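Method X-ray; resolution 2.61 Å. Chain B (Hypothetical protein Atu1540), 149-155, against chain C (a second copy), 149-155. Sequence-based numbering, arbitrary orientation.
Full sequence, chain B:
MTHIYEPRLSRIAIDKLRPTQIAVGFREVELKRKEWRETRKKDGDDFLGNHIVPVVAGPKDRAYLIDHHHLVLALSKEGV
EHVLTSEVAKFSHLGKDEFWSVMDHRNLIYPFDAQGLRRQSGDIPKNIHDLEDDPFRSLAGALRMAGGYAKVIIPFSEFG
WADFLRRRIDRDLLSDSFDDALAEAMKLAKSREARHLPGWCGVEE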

# COMPACT_ATOMS: atom_id res chain seq x y z
N TYR B 149 12.56 -14.34 -8.98
CA TYR B 149 12.13 -13.28 -8.05
C TYR B 149 10.68 -13.49 -7.83
O TYR B 149 10.07 -14.31 -8.54
CB TYR B 149 12.37 -11.88 -8.59
CG TYR B 149 11.64 -11.49 -9.93
CD1 TYR B 149 10.43 -10.83 -9.93
CD2 TYR B 149 12.19 -11.76 -11.13
CE1 TYR B 149 9.79 -10.47 -11.07
CE2 TYR B 149 11.54 -11.38 -12.32
CZ TYR B 149 10.35 -10.74 -12.27
OH TYR B 149 9.73 -10.39 -13.45
N ALA B 150 10.12 -12.75 -6.89
CA ALA B 150 8.79 -13.00 -6.33
C ALA B 150 7.72 -12.12 -6.97
O ALA B 150 7.94 -10.99 -7.15
CB ALA B 150 8.81 -12.76 -4.81
N LYS B 151 6.56 -12.64 -7.35
CA LYS B 151 5.43 -11.76 -7.66
C LYS B 151 5.26 -10.82 -6.48
O LYS B 151 5.42 -11.24 -5.38
CB LYS B 151 4.10 -12.52 -7.79
CG LYS B 151 3.56 -12.44 -9.14
CD LYS B 151 2.04 -12.02 -9.20
CE LYS B 151 1.63 -11.53 -10.67
NZ LYS B 151 1.01 -12.60 -11.62
N VAL B 152 4.79 -9.61 -6.70
CA VAL B 152 4.80 -8.59 -5.69
C VAL B 152 3.69 -7.55 -5.95
O VAL B 152 3.10 -7.53 -7.03
CB VAL B 152 6.26 -8.03 -5.68
CG1 VAL B 152 6.33 -6.55 -6.07
CG2 VAL B 152 6.96 -8.39 -4.37
N ILE B 153 3.38 -6.70 -4.99
CA ILE B 153 2.24 -5.77 -5.15
C ILE B 153 2.61 -4.54 -5.98
O ILE B 153 1.76 -4.02 -6.65
CB ILE B 153 1.69 -5.21 -3.82
CG1 ILE B 153 2.83 -4.92 -2.79
CG2 ILE B 153 0.55 -6.10 -3.25
CD1 ILE B 153 2.33 -4.16 -1.43
N ILE B 154 3.84 -4.05 -5.88
CA ILE B 154 4.35 -2.97 -6.72
C ILE B 154 3.79 -3.11 -8.15
O ILE B 154 3.83 -4.21 -8.75
CB ILE B 154 5.92 -3.04 -6.75
CG1 ILE B 154 6.58 -2.37 -5.52
CG2 ILE B 154 6.53 -2.40 -8.03
CD1 ILE B 154 6.75 -3.24 -4.28
N PRO B 155 3.26 -1.99 -8.71
CA PRO B 155 2.79 -1.98 -10.13
C PRO B 155 3.94 -1.98 -11.12
O PRO B 155 4.93 -1.26 -10.91
CB PRO B 155 2.03 -0.67 -10.26
CG PRO B 155 2.51 0.23 -9.04
CD PRO B 155 3.07 -0.70 -7.99
N TYR C 149 12.88 -16.66 0.31
CA TYR C 149 11.76 -15.85 -0.19
C TYR C 149 12.13 -14.37 -0.16
O TYR C 149 13.16 -14.08 0.41
CB TYR C 149 10.49 -16.10 0.61
CG TYR C 149 10.61 -15.77 2.08
CD1 TYR C 149 10.32 -14.53 2.54
CD2 TYR C 149 11.06 -16.72 2.99
CE1 TYR C 149 10.45 -14.20 3.84
CE2 TYR C 149 11.23 -16.41 4.37
CZ TYR C 149 10.88 -15.17 4.78
OH TYR C 149 10.96 -14.82 6.12
N ALA C 150 11.32 -13.47 -0.71
CA ALA C 150 11.67 -12.06 -0.82
C ALA C 150 11.16 -11.25 0.31
O ALA C 150 10.01 -11.43 0.67
CB ALA C 150 11.04 -11.43 -2.14
N LYS C 151 11.93 -10.26 0.80
CA LYS C 151 11.37 -9.11 1.57
C LYS C 151 10.28 -8.40 0.83
O LYS C 151 10.31 -8.40 -0.32
CB LYS C 151 12.40 -8.03 1.81
CG LYS C 151 13.45 -8.33 2.85
CD LYS C 151 14.10 -7.01 3.43
CE LYS C 151 15.44 -7.28 4.29
NZ LYS C 151 16.69 -6.92 3.48
N VAL C 152 9.36 -7.73 1.48
CA VAL C 152 8.11 -7.38 0.83
C VAL C 152 7.55 -6.42 1.84
O VAL C 152 7.99 -6.49 2.97
CB VAL C 152 7.33 -8.68 0.70
CG1 VAL C 152 6.11 -8.70 1.42
CG2 VAL C 152 7.18 -9.04 -0.67
N ILE C 153 6.68 -5.47 1.48
CA ILE C 153 6.28 -4.47 2.48
C ILE C 153 5.13 -4.83 3.42
O ILE C 153 4.92 -4.07 4.37
CB ILE C 153 5.91 -3.10 1.90
CG1 ILE C 153 5.01 -3.25 0.69
CG2 ILE C 153 7.20 -2.27 1.69
CD1 ILE C 153 5.69 -2.93 -0.68
N ILE C 154 4.37 -5.89 3.13
CA ILE C 154 3.40 -6.44 4.08
C ILE C 154 4.02 -6.36 5.50
O ILE C 154 5.11 -6.82 5.76
CB ILE C 154 3.08 -7.93 3.66
CG1 ILE C 154 2.06 -8.01 2.50
CG2 ILE C 154 2.63 -8.83 4.86
CD1 ILE C 154 2.58 -7.54 1.16
N PRO C 155 3.34 -5.74 6.43
CA PRO C 155 3.78 -5.95 7.85
C PRO C 155 3.82 -7.44 8.20
O PRO C 155 2.93 -8.15 7.76
CB PRO C 155 2.60 -5.36 8.66
CG PRO C 155 1.37 -5.29 7.62
CD PRO C 155 2.11 -4.93 6.31

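No hydrogen bond or salt bridge crosses between these two stretches; they are held together entirely by apolar side chains, and B:Ala150, B:Val152 and B:Ile153 each meet the same residue of chain C, while Ile154 of each copy packs on Ile153 of the other. Alanine faces alanine, valine faces valine and isoleucine faces isoleucine, so the same sequence serves as both surfaces of the contact. The two segments lack regular helix or strand and run in the same general direction, their end-to-end vectors 42° apart. Their backbones stay too far separated to bond to each other: the CA atoms of B:Ala150 and C:Ala150 lie 6.3 Å apart, and those of B:Val152 and C:Val152 lie 7.4 Å apart. Side chains fill the gap.

At the first step, B:Ala150 CB and C:Ala150 CB meet at 3.7 Å, an ordinary methyl-to-methyl van der Waals distance. Both CA-to-CB bonds point toward the opposing stretch, and both residues are buried in the assembly. The small side chain suits this place because a single methyl from each copy already spans the space between the backbones.

Two residues on, B:Val152 CG2 and C:Val152 CG2 touch at 3.8 Å. Here the CA-to-CB bonds run sideways, and the branched side chain is what makes the contact: in each copy a methyl beyond CB reaches across the wider backbone gap. Both valines have chi1 at 117°, between the usual wells, so the two copies present the same side-chain conformation to each other.

The isoleucines contribute the most area. B:Ile153 and C:Ile153 have 49 and 50 Å² covered by the other stretch, out of 254 Å² buried on both sides together, yet both remain exposed in the assembly as a whole. The closest approach of the contact is here, 3.5 Å between B:Ile153 CD1 and C:Ile153 CG1. Symmetry is only approximate at this point. B:Ile153 points its CA-to-CB bond toward the partner and extends CD1 with chi2 at 173° (t), whereas the CA-to-CB bond of C:Ile153 runs sideways and its chi2 is -108°, between wells. The two copies thus differ in chi2 at this residue, although chi1 is p in both.

B:Ile154 and C:Ile154 complete the cluster. Their CA-to-CB bonds run sideways, but the ends of the side chains come nearer, with chi1 m and chi2 p in both copies. B:Ile154 CD1 packs against C:Ile153 CD1 at 3.8 Å; the reciprocal pair, B:Ile153 CD1 and C:Ile154 CD1, is looser at 4.3 Å. The terminal methyls thus interlock across residue positions.

Tyr149, Lys151 and Pro155 make no contact with the other stretch. The CA-to-CB bonds of B:Tyr149 and C:Tyr149 run sideways, and each OH is hydrogen-bonded elsewhere in the structure. B:Lys151 and C:Lys151 are exposed, so both charged groups stay out of the apolar contact.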